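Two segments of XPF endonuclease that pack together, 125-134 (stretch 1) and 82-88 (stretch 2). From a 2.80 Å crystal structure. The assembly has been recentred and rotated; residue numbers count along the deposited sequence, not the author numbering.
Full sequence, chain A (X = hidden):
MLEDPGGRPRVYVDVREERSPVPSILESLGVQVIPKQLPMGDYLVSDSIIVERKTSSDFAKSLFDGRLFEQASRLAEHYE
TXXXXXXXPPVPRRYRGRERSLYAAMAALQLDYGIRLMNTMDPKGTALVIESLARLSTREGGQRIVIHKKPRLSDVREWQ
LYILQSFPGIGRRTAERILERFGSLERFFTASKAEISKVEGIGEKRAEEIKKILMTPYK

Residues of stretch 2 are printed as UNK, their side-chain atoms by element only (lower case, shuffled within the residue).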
# COMPACT_ATOMS: atom_id res chain seq x y z
N GLY A 125 -1.71 16.24 -9.54
CA GLY A 125 -2.78 15.32 -9.24
C GLY A 125 -2.36 14.36 -8.14
O GLY A 125 -3.13 14.07 -7.22
N THR A 126 -1.13 13.86 -8.24
CA THR A 126 -0.60 12.93 -7.25
C THR A 126 -0.50 13.65 -5.92
O THR A 126 -0.94 13.12 -4.88
CB THR A 126 0.77 12.40 -7.68
OG1 THR A 126 0.67 11.97 -9.04
CG2 THR A 126 1.21 11.25 -6.80
N ALA A 127 0.00 14.89 -5.98
CA ALA A 127 0.10 15.76 -4.82
C ALA A 127 -1.28 16.04 -4.19
O ALA A 127 -1.41 16.07 -2.96
CB ALA A 127 0.79 16.99 -5.18
N LEU A 128 -2.31 16.19 -5.01
CA LEU A 128 -3.65 16.33 -4.46
C LEU A 128 -4.15 15.05 -3.79
O LEU A 128 -4.72 15.09 -2.70
CB LEU A 128 -4.62 16.83 -5.53
CG LEU A 128 -4.31 18.26 -5.98
CD1 LEU A 128 -4.81 18.54 -7.38
CD2 LEU A 128 -4.87 19.26 -4.99
N VAL A 129 -3.94 13.91 -4.44
CA VAL A 129 -4.44 12.65 -3.93
C VAL A 129 -3.73 12.32 -2.63
O VAL A 129 -4.35 11.86 -1.67
CB VAL A 129 -4.20 11.53 -4.97
CG1 VAL A 129 -4.59 10.17 -4.46
CG2 VAL A 129 -4.99 11.84 -6.19
N ILE A 130 -2.43 12.57 -2.59
CA ILE A 130 -1.68 12.29 -1.37
C ILE A 130 -2.23 13.18 -0.26
O ILE A 130 -2.50 12.72 0.83
CB ILE A 130 -0.16 12.51 -1.52
CG1 ILE A 130 0.45 11.40 -2.40
CG2 ILE A 130 0.51 12.51 -0.13
CD1 ILE A 130 1.83 11.72 -2.91
N GLU A 131 -2.41 14.46 -0.58
CA GLU A 131 -2.85 15.42 0.42
C GLU A 131 -4.25 15.09 0.97
O GLU A 131 -4.51 15.28 2.14
CB GLU A 131 -2.79 16.82 -0.18
CG GLU A 131 -3.06 17.91 0.77
CD GLU A 131 -4.43 18.44 0.63
OE1 GLU A 131 -4.92 18.47 -0.49
OE2 GLU A 131 -5.04 18.85 1.62
N SER A 132 -5.12 14.56 0.13
CA SER A 132 -6.47 14.24 0.53
C SER A 132 -6.49 13.01 1.41
O SER A 132 -7.23 12.95 2.38
CB SER A 132 -7.32 14.02 -0.72
OG SER A 132 -7.78 15.26 -1.26
N LEU A 133 -5.67 12.02 1.06
CA LEU A 133 -5.50 10.82 1.83
C LEU A 133 -4.97 11.14 3.23
O LEU A 133 -5.52 10.67 4.23
CB LEU A 133 -4.56 9.89 1.11
CG LEU A 133 -5.12 9.13 -0.08
CD1 LEU A 133 -3.96 8.51 -0.81
CD2 LEU A 133 -6.17 8.05 0.29
N ALA A 134 -3.90 11.92 3.28
CA ALA A 134 -3.36 12.47 4.51
C ALA A 134 -4.45 13.04 5.38
O ALA A 134 -4.51 12.70 6.56
CB ALA A 134 -2.33 13.55 4.22
N UNK A 82 -2.33 -0.07 0.99
CA UNK A 82 -1.30 0.29 0.02
C UNK A 82 -1.93 1.01 -1.16
O UNK A 82 -2.80 0.47 -1.81
c UNK A 82 0.58 -0.58 -1.42
c UNK A 82 -0.55 -0.98 -0.53
c UNK A 82 -0.01 -1.81 0.60
N UNK A 83 -1.48 2.21 -1.44
CA UNK A 83 -1.94 2.92 -2.63
C UNK A 83 -0.80 2.96 -3.57
O UNK A 83 0.28 3.41 -3.18
c UNK A 83 -4.89 4.23 -2.36
c UNK A 83 -5.02 4.80 0.31
c UNK A 83 -3.70 4.45 -1.65
c UNK A 83 -6.14 4.29 -1.75
c UNK A 83 -2.37 4.36 -2.33
c UNK A 83 -6.20 4.58 -0.41
c UNK A 83 -3.79 4.72 -0.30
N UNK A 84 -1.03 2.47 -4.79
CA UNK A 84 -0.11 2.80 -5.89
C UNK A 84 -0.77 3.84 -6.73
O UNK A 84 -1.90 3.67 -7.17
c UNK A 84 1.06 -0.77 -6.48
c UNK A 84 0.21 1.61 -6.76
c UNK A 84 1.11 0.64 -5.99
c UNK A 84 0.91 2.11 -8.01
N UNK A 85 -0.07 4.95 -6.91
CA UNK A 85 -0.62 6.04 -7.67
C UNK A 85 0.05 6.05 -9.01
O UNK A 85 1.26 6.22 -9.10
c UNK A 85 -0.38 7.42 -7.00
c UNK A 85 -0.91 8.70 -4.87
c UNK A 85 -1.31 7.58 -5.78
c UNK A 85 -0.57 8.55 -8.02
N UNK A 86 -0.75 5.87 -10.05
CA UNK A 86 -0.19 5.88 -11.40
C UNK A 86 -0.40 7.24 -12.06
O UNK A 86 -1.53 7.70 -12.29
c UNK A 86 -0.73 4.73 -12.23
c UNK A 86 -0.06 4.74 -13.58
c UNK A 86 -0.48 3.39 -11.52
N UNK A 87 0.72 7.87 -12.34
CA UNK A 87 0.75 9.23 -12.84
C UNK A 87 0.93 9.27 -14.37
O UNK A 87 2.00 8.88 -14.90
o UNK A 87 2.69 12.21 -10.41
c UNK A 87 1.90 9.96 -12.15
c UNK A 87 3.09 12.06 -11.59
c UNK A 87 2.15 11.39 -12.57
o UNK A 87 4.22 12.43 -11.99
N UNK A 88 -0.09 9.77 -15.06
CA UNK A 88 -0.09 9.79 -16.51
C UNK A 88 -1.02 8.71 -17.05
O UNK A 88 -1.56 7.93 -16.28

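Position 82, already within the strand, has three side-chain carbons, one attached to CA and carrying the other two, and they touch nothing on stretch 1. This fork at the first carbon is that of valine, Val82. A compact beta-branched residue suits an extended backbone in a buried setting.

Position 83 has seven side-chain carbons: one, then a ring of six with no heteroatom, which packs against the Leu133 methyls, one of them over its face. This is phenylalanine, Phe83. Its CA-to-CB bond points toward the helix. CE1 of Phe83 lies 3.4 Å from CD2 of Leu133, while CD1 of Leu133 sits 4.1 Å from the centroid of the Phe83 ring and 23° off its normal, a CH-pi contact. A flat aromatic ring offers the leucine methyl a broad apolar surface.

Position 84 bears four carbons, forked at the first, with one arm two carbons long, all out of reach of stretch 1: isoleucine, Ile84. Following the strand's alternation, its apolar bulk is buried elsewhere in the structure.

Position 85 repeats the pattern of four carbons, a fork at the first and one longer arm, and these reach Thr126, Val129 and Ile130: again isoleucine, Ile85, its CA-to-CB bond now pointing toward the helix. CG2 of Ile85 is 3.5 Å from CG2 of Thr126. CD1 of Ile85 lies close to Thr126, Val129 and Ile130 alike, 4.0 Å from CG1 of Val129 and 3.9 Å from CG1 of Ile130. Ile85 has the largest covered area in the contact.

Position 86 has three carbons, one carrying two, touching nothing on stretch 1: valine, Val86. Its CA-to-CB bond points away from the helix.

Position 87 shows three carbons in a chain, the third carrying two oxygens, one of them against the Thr126 hydroxyl: glutamate, Glu87. The chi1 and chi2 angles are both t, extending the chain so that OE1 of Glu87 accepts a very short hydrogen bond, 2.5 Å, from OG1 of Thr126. A carboxylate so buried needs polar partners, and both its oxygens are also hydrogen-bonded elsewhere in the structure.

Position 88 has no side-chain atoms and touches nothing on stretch 1: glycine, Gly88. With phi 105° and psi 174°, a CB would jam against the carbonyl O of Glu87.

The strand runs nearly antiparallel to the helix, at 158°, with axes approaching to 9.5 Å. Alternate residues Phe83, Ile85 and Glu87 face Leu133, Val129 and Thr126, spaced three or four apart along the helix. Apolar packing fills most of the contact, and one hydrogen bond fastens its polar end.

Stretch 2 (82-88) VFIIVEG
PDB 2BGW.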